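Local coordinates for protein acyl-CoA dehydrogenase (Slackia heliotrinireducens, PDB 4RM7) that belongs to the acyl-CoA dehydrogenase family, with helical N- and C-terminal domains and a beta-sheet middle domain, and assembles from four chains, at residues E243-A253 against R316-P327. Sequence-based numbering, arbitrary orientation.
Sequences EYGRVFTCAAA and RLSVALMKYYVP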
loop_
_atom_site.group_PDB
_atom_site.type_symbol
_atom_site.label_atom_id
_atom_site.label_comp_id
_atom_site.label_asym_id
_atom_site.label_seq_id
_atom_site.Cartn_x
_atom_site.Cartn_y
_atom_site.Cartn_z
ATOM N N GLU A 243 -2.066 20.260 -20.469
ATOM C CA GLU A 243 -2.058 18.806 -20.479
ATOM C C GLU A 243 -0.782 18.248 -21.130
ATOM O O GLU A 243 -0.209 17.277 -20.641
ATOM C CB GLU A 243 -3.303 18.276 -21.167
ATOM C CG GLU A 243 -4.563 18.551 -20.348
ATOM C CD GLU A 243 -5.808 17.920 -20.938
ATOM O OE1 GLU A 243 -5.785 16.700 -21.210
ATOM O OE2 GLU A 243 -6.816 18.644 -21.119
ATOM N N TYR A 244 -0.316 18.863 -22.210
ATOM C CA TYR A 244 0.984 18.494 -22.752
ATOM C C TYR A 244 2.042 18.553 -21.656
ATOM O O TYR A 244 2.910 17.689 -21.571
ATOM C CB TYR A 244 1.386 19.414 -23.905
ATOM C CG TYR A 244 0.512 19.289 -25.121
ATOM C CD1 TYR A 244 0.685 18.251 -26.009
ATOM C CD2 TYR A 244 -0.493 20.208 -25.375
ATOM C CE1 TYR A 244 -0.121 18.125 -27.123
ATOM C CE2 TYR A 244 -1.309 20.096 -26.491
ATOM C CZ TYR A 244 -1.113 19.055 -27.365
ATOM O OH TYR A 244 -1.907 18.932 -28.483
ATOM N N GLY A 245 1.965 19.569 -20.809
ATOM C CA GLY A 245 2.938 19.714 -19.738
ATOM C C GLY A 245 2.929 18.518 -18.799
ATOM O O GLY A 245 3.958 18.139 -18.256
ATOM N N ARG A 246 1.758 17.911 -18.613
ATOM C CA ARG A 246 1.650 16.725 -17.788
ATOM C C ARG A 246 2.312 15.528 -18.463
ATOM O O ARG A 246 2.970 14.729 -17.798
ATOM C CB ARG A 246 0.193 16.411 -17.480
ATOM C CG ARG A 246 -0.453 17.471 -16.660
ATOM C CD ARG A 246 -1.788 17.078 -16.160
ATOM N NE ARG A 246 -2.415 18.239 -15.539
ATOM C CZ ARG A 246 -3.590 18.731 -15.893
ATOM N NH1 ARG A 246 -4.295 18.151 -16.852
ATOM N NH2 ARG A 246 -4.062 19.795 -15.275
ATOM N N VAL A 247 2.160 15.409 -19.780
ATOM C CA VAL A 247 2.805 14.308 -20.482
ATOM C C VAL A 247 4.331 14.437 -20.368
ATOM O O VAL A 247 5.022 13.476 -20.024
ATOM C CB VAL A 247 2.376 14.236 -21.952
ATOM C CG1 VAL A 247 2.988 13.011 -22.601
ATOM C CG2 VAL A 247 0.835 14.174 -22.048
ATOM N N PHE A 248 4.835 15.638 -20.616
ATOM C CA PHE A 248 6.246 15.945 -20.465
ATOM C C PHE A 248 6.769 15.596 -19.087
ATOM O O PHE A 248 7.816 14.968 -18.957
ATOM C CB PHE A 248 6.496 17.424 -20.738
ATOM C CG PHE A 248 6.308 17.803 -22.165
ATOM C CD1 PHE A 248 6.204 16.820 -23.143
ATOM C CD2 PHE A 248 6.229 19.142 -22.538
ATOM C CE1 PHE A 248 6.031 17.169 -24.462
ATOM C CE2 PHE A 248 6.053 19.503 -23.865
ATOM C CZ PHE A 248 5.946 18.520 -24.831
ATOM N N THR A 249 6.035 16.004 -18.063
ATOM C CA THR A 249 6.465 15.779 -16.694
ATOM C C THR A 249 6.497 14.293 -16.362
ATOM O O THR A 249 7.409 13.801 -15.690
ATOM C CB THR A 249 5.556 16.520 -15.719
ATOM O OG1 THR A 249 5.842 17.911 -15.817
ATOM C CG2 THR A 249 5.814 16.086 -14.305
ATOM N N CYS A 250 5.521 13.561 -16.875
ATOM C CA CYS A 250 5.484 12.132 -16.624
ATOM C C CYS A 250 6.598 11.401 -17.383
ATOM O O CYS A 250 7.217 10.483 -16.842
ATOM C CB CYS A 250 4.098 11.570 -16.958
ATOM S SG CYS A 250 2.852 12.168 -15.747
ATOM N N ALA A 251 6.885 11.832 -18.608
ATOM C CA ALA A 251 8.016 11.286 -19.344
ATOM C C ALA A 251 9.342 11.531 -18.593
ATOM O O ALA A 251 10.220 10.664 -18.563
ATOM C CB ALA A 251 8.068 11.882 -20.748
ATOM N N ALA A 252 9.481 12.704 -17.977
ATOM C CA ALA A 252 10.663 12.988 -17.177
ATOM C C ALA A 252 10.713 12.082 -15.958
ATOM O O ALA A 252 11.779 11.582 -15.597
ATOM C CB ALA A 252 10.707 14.479 -16.744
ATOM N N ALA A 253 9.565 11.871 -15.320
ATOM C CA ALA A 253 9.521 11.036 -14.125
ATOM C C ALA A 253 9.929 9.594 -14.463
ATOM O O ALA A 253 10.692 8.946 -13.735
ATOM C CB ALA A 253 8.154 11.076 -13.523
ATOM N N ARG A 316 -9.043 13.417 -22.453
ATOM C CA ARG A 316 -8.605 14.028 -21.201
ATOM C C ARG A 316 -8.306 12.998 -20.115
ATOM O O ARG A 316 -7.373 13.161 -19.331
ATOM C CB ARG A 316 -9.663 15.001 -20.696
ATOM C CG ARG A 316 -9.896 16.196 -21.611
ATOM C CD ARG A 316 -9.879 17.496 -20.834
ATOM N NE ARG A 316 -10.939 17.585 -19.821
ATOM C CZ ARG A 316 -10.742 17.963 -18.556
ATOM N NH1 ARG A 316 -9.518 18.282 -18.132
ATOM N NH2 ARG A 316 -11.769 18.013 -17.714
ATOM N N LEU A 317 -9.102 11.931 -20.077
ATOM C CA LEU A 317 -9.005 10.932 -19.023
ATOM C C LEU A 317 -7.685 10.181 -19.054
ATOM O O LEU A 317 -7.146 9.842 -18.000
ATOM C CB LEU A 317 -10.133 9.939 -19.134
ATOM C CG LEU A 317 -10.181 8.913 -18.008
ATOM C CD1 LEU A 317 -10.218 9.639 -16.653
ATOM C CD2 LEU A 317 -11.424 8.088 -18.207
ATOM N N SER A 318 -7.176 9.912 -20.254
ATOM C CA SER A 318 -5.879 9.246 -20.385
ATOM C C SER A 318 -4.796 10.042 -19.666
ATOM O O SER A 318 -4.004 9.484 -18.915
ATOM C CB SER A 318 -5.479 9.081 -21.850
ATOM O OG SER A 318 -6.358 8.232 -22.551
ATOM N N VAL A 319 -4.772 11.349 -19.910
ATOM C CA VAL A 319 -3.766 12.230 -19.330
ATOM C C VAL A 319 -3.953 12.349 -17.816
ATOM O O VAL A 319 -2.991 12.392 -17.058
ATOM C CB VAL A 319 -3.822 13.614 -19.996
ATOM C CG1 VAL A 319 -3.045 14.658 -19.186
ATOM C CG2 VAL A 319 -3.297 13.517 -21.437
ATOM N N ALA A 320 -5.199 12.360 -17.373
ATOM C CA ALA A 320 -5.472 12.420 -15.945
ATOM C C ALA A 320 -5.031 11.132 -15.225
ATOM O O ALA A 320 -4.481 11.189 -14.125
ATOM C CB ALA A 320 -6.962 12.693 -15.712
ATOM N N LEU A 321 -5.270 9.976 -15.834
ATOM C CA LEU A 321 -4.930 8.706 -15.185
ATOM C C LEU A 321 -3.412 8.539 -15.133
ATOM O O LEU A 321 -2.859 8.170 -14.115
ATOM C CB LEU A 321 -5.582 7.518 -15.907
ATOM C CG LEU A 321 -7.113 7.449 -15.849
ATOM C CD1 LEU A 321 -7.622 6.227 -16.597
ATOM C CD2 LEU A 321 -7.612 7.446 -14.404
HETATM N N MSE A 322 -2.755 8.836 -16.246
HETATM C CA MSE A 322 -1.308 8.921 -16.328
HETATM C C MSE A 322 -0.715 9.822 -15.235
HETATM O O MSE A 322 0.164 9.409 -14.503
HETATM C CB MSE A 322 -0.908 9.442 -17.716
HETATM C CG MSE A 322 0.568 9.662 -17.893
HETATM SE SE MSE A 322 0.900 10.958 -19.291
HETATM C CE MSE A 322 0.367 12.549 -18.273
ATOM N N LYS A 323 -1.200 11.048 -15.114
ATOM C CA LYS A 323 -0.624 11.968 -14.134
ATOM C C LYS A 323 -0.887 11.507 -12.706
ATOM O O LYS A 323 -0.121 11.806 -11.801
ATOM C CB LYS A 323 -1.167 13.390 -14.337
ATOM C CG LYS A 323 -0.472 14.445 -13.488
ATOM C CD LYS A 323 1.043 14.347 -13.654
ATOM C CE LYS A 323 1.770 15.552 -13.067
ATOM N NZ LYS A 323 1.488 15.747 -11.623
ATOM N N TYR A 324 -1.980 10.786 -12.501
ATOM C CA TYR A 324 -2.320 10.311 -11.163
ATOM C C TYR A 324 -1.340 9.236 -10.726
ATOM O O TYR A 324 -0.947 9.159 -9.567
ATOM C CB TYR A 324 -3.760 9.762 -11.127
ATOM C CG TYR A 324 -4.220 9.273 -9.765
ATOM C CD1 TYR A 324 -4.666 10.160 -8.803
ATOM C CD2 TYR A 324 -4.221 7.919 -9.452
ATOM C CE1 TYR A 324 -5.096 9.720 -7.557
ATOM C CE2 TYR A 324 -4.656 7.456 -8.197
ATOM C CZ TYR A 324 -5.088 8.363 -7.260
ATOM O OH TYR A 324 -5.503 7.920 -6.018
ATOM N N TYR A 325 -0.931 8.408 -11.674
ATOM C CA TYR A 325 -0.207 7.218 -11.326
ATOM C C TYR A 325 1.311 7.415 -11.308
ATOM O O TYR A 325 1.990 6.934 -10.408
ATOM C CB TYR A 325 -0.575 6.083 -12.300
ATOM C CG TYR A 325 0.233 4.820 -12.057
ATOM C CD1 TYR A 325 -0.128 3.911 -11.051
ATOM C CD2 TYR A 325 1.361 4.546 -12.809
ATOM C CE1 TYR A 325 0.620 2.751 -10.816
ATOM C CE2 TYR A 325 2.113 3.375 -12.592
ATOM C CZ TYR A 325 1.739 2.489 -11.592
ATOM O OH TYR A 325 2.478 1.340 -11.391
ATOM N N VAL A 326 1.834 8.124 -12.296
ATOM C CA VAL A 326 3.248 8.008 -12.625
ATOM C C VAL A 326 4.214 8.682 -11.647
ATOM O O VAL A 326 5.177 8.045 -11.246
ATOM C CB VAL A 326 3.530 8.527 -14.068
ATOM C CG1 VAL A 326 5.051 8.581 -14.355
ATOM C CG2 VAL A 326 2.852 7.594 -15.068
ATOM N N PRO A 327 3.975 9.952 -11.266
ATOM C CA PRO A 327 4.958 10.544 -10.349
ATOM C C PRO A 327 5.047 9.794 -9.023
ATOM O O PRO A 327 6.151 9.590 -8.511
ATOM C CB PRO A 327 4.433 11.970 -10.142
ATOM C CG PRO A 327 3.646 12.264 -11.382
ATOM C CD PRO A 327 2.976 10.950 -11.707
#
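The carboxylate of Glu243 and the guanidinium of Arg316 meet askew, their planes 67° apart, with Glu243 OE2 at the guanidinium's edge, near its plane. The closest touch is to the aliphatic stem, Glu243 OE2 to Arg316 CD at 3.3 Å; Arg316 NH1 stays 4.0 Å from that oxygen, beyond a salt bridge. At the edge of the second guanidinium, that of Arg246, lies Val319 CG1, while Arg246 NE bonds to the carbonyl of Asp366. Beyond this polar end the helices pack through apolar groups. Cys250 is a knob in the hole formed by Met322, Lys323, Val326 and Pro327: its SG lies 3.5 Å from Lys323 CD. A small, polarisable thiol suits a place where Cys250 CA comes within 6.2 Å of Val326 CA. Met322, present as selenomethionine, starts extended and turns at its last torsion (chi3 74°), laying CE 3.4 Å from Arg246 O and against Val247 CG2. Farther along, Val326 CG1 meets the methyl of Ala253 at 4.1 Å, short side chains fitting the converging ends. The axes of 243-253 and 316-327 run in roughly the same direction, 29° apart and 9.5 Å at closest approach; the contact joins helix 234-270 to helix 316-341 in the C-terminal helical domain of the acyl-CoA dehydrogenase fold. Lys323 contributes its aliphatic stem here, and its NZ is gripped by the carbonyls of Tyr362, Ala365 and Gly367. No hydrogen bond crosses between the segments, so the pairing rests on shape and dispersion, with long-range attraction between Glu243 and Arg316 probably adding a little.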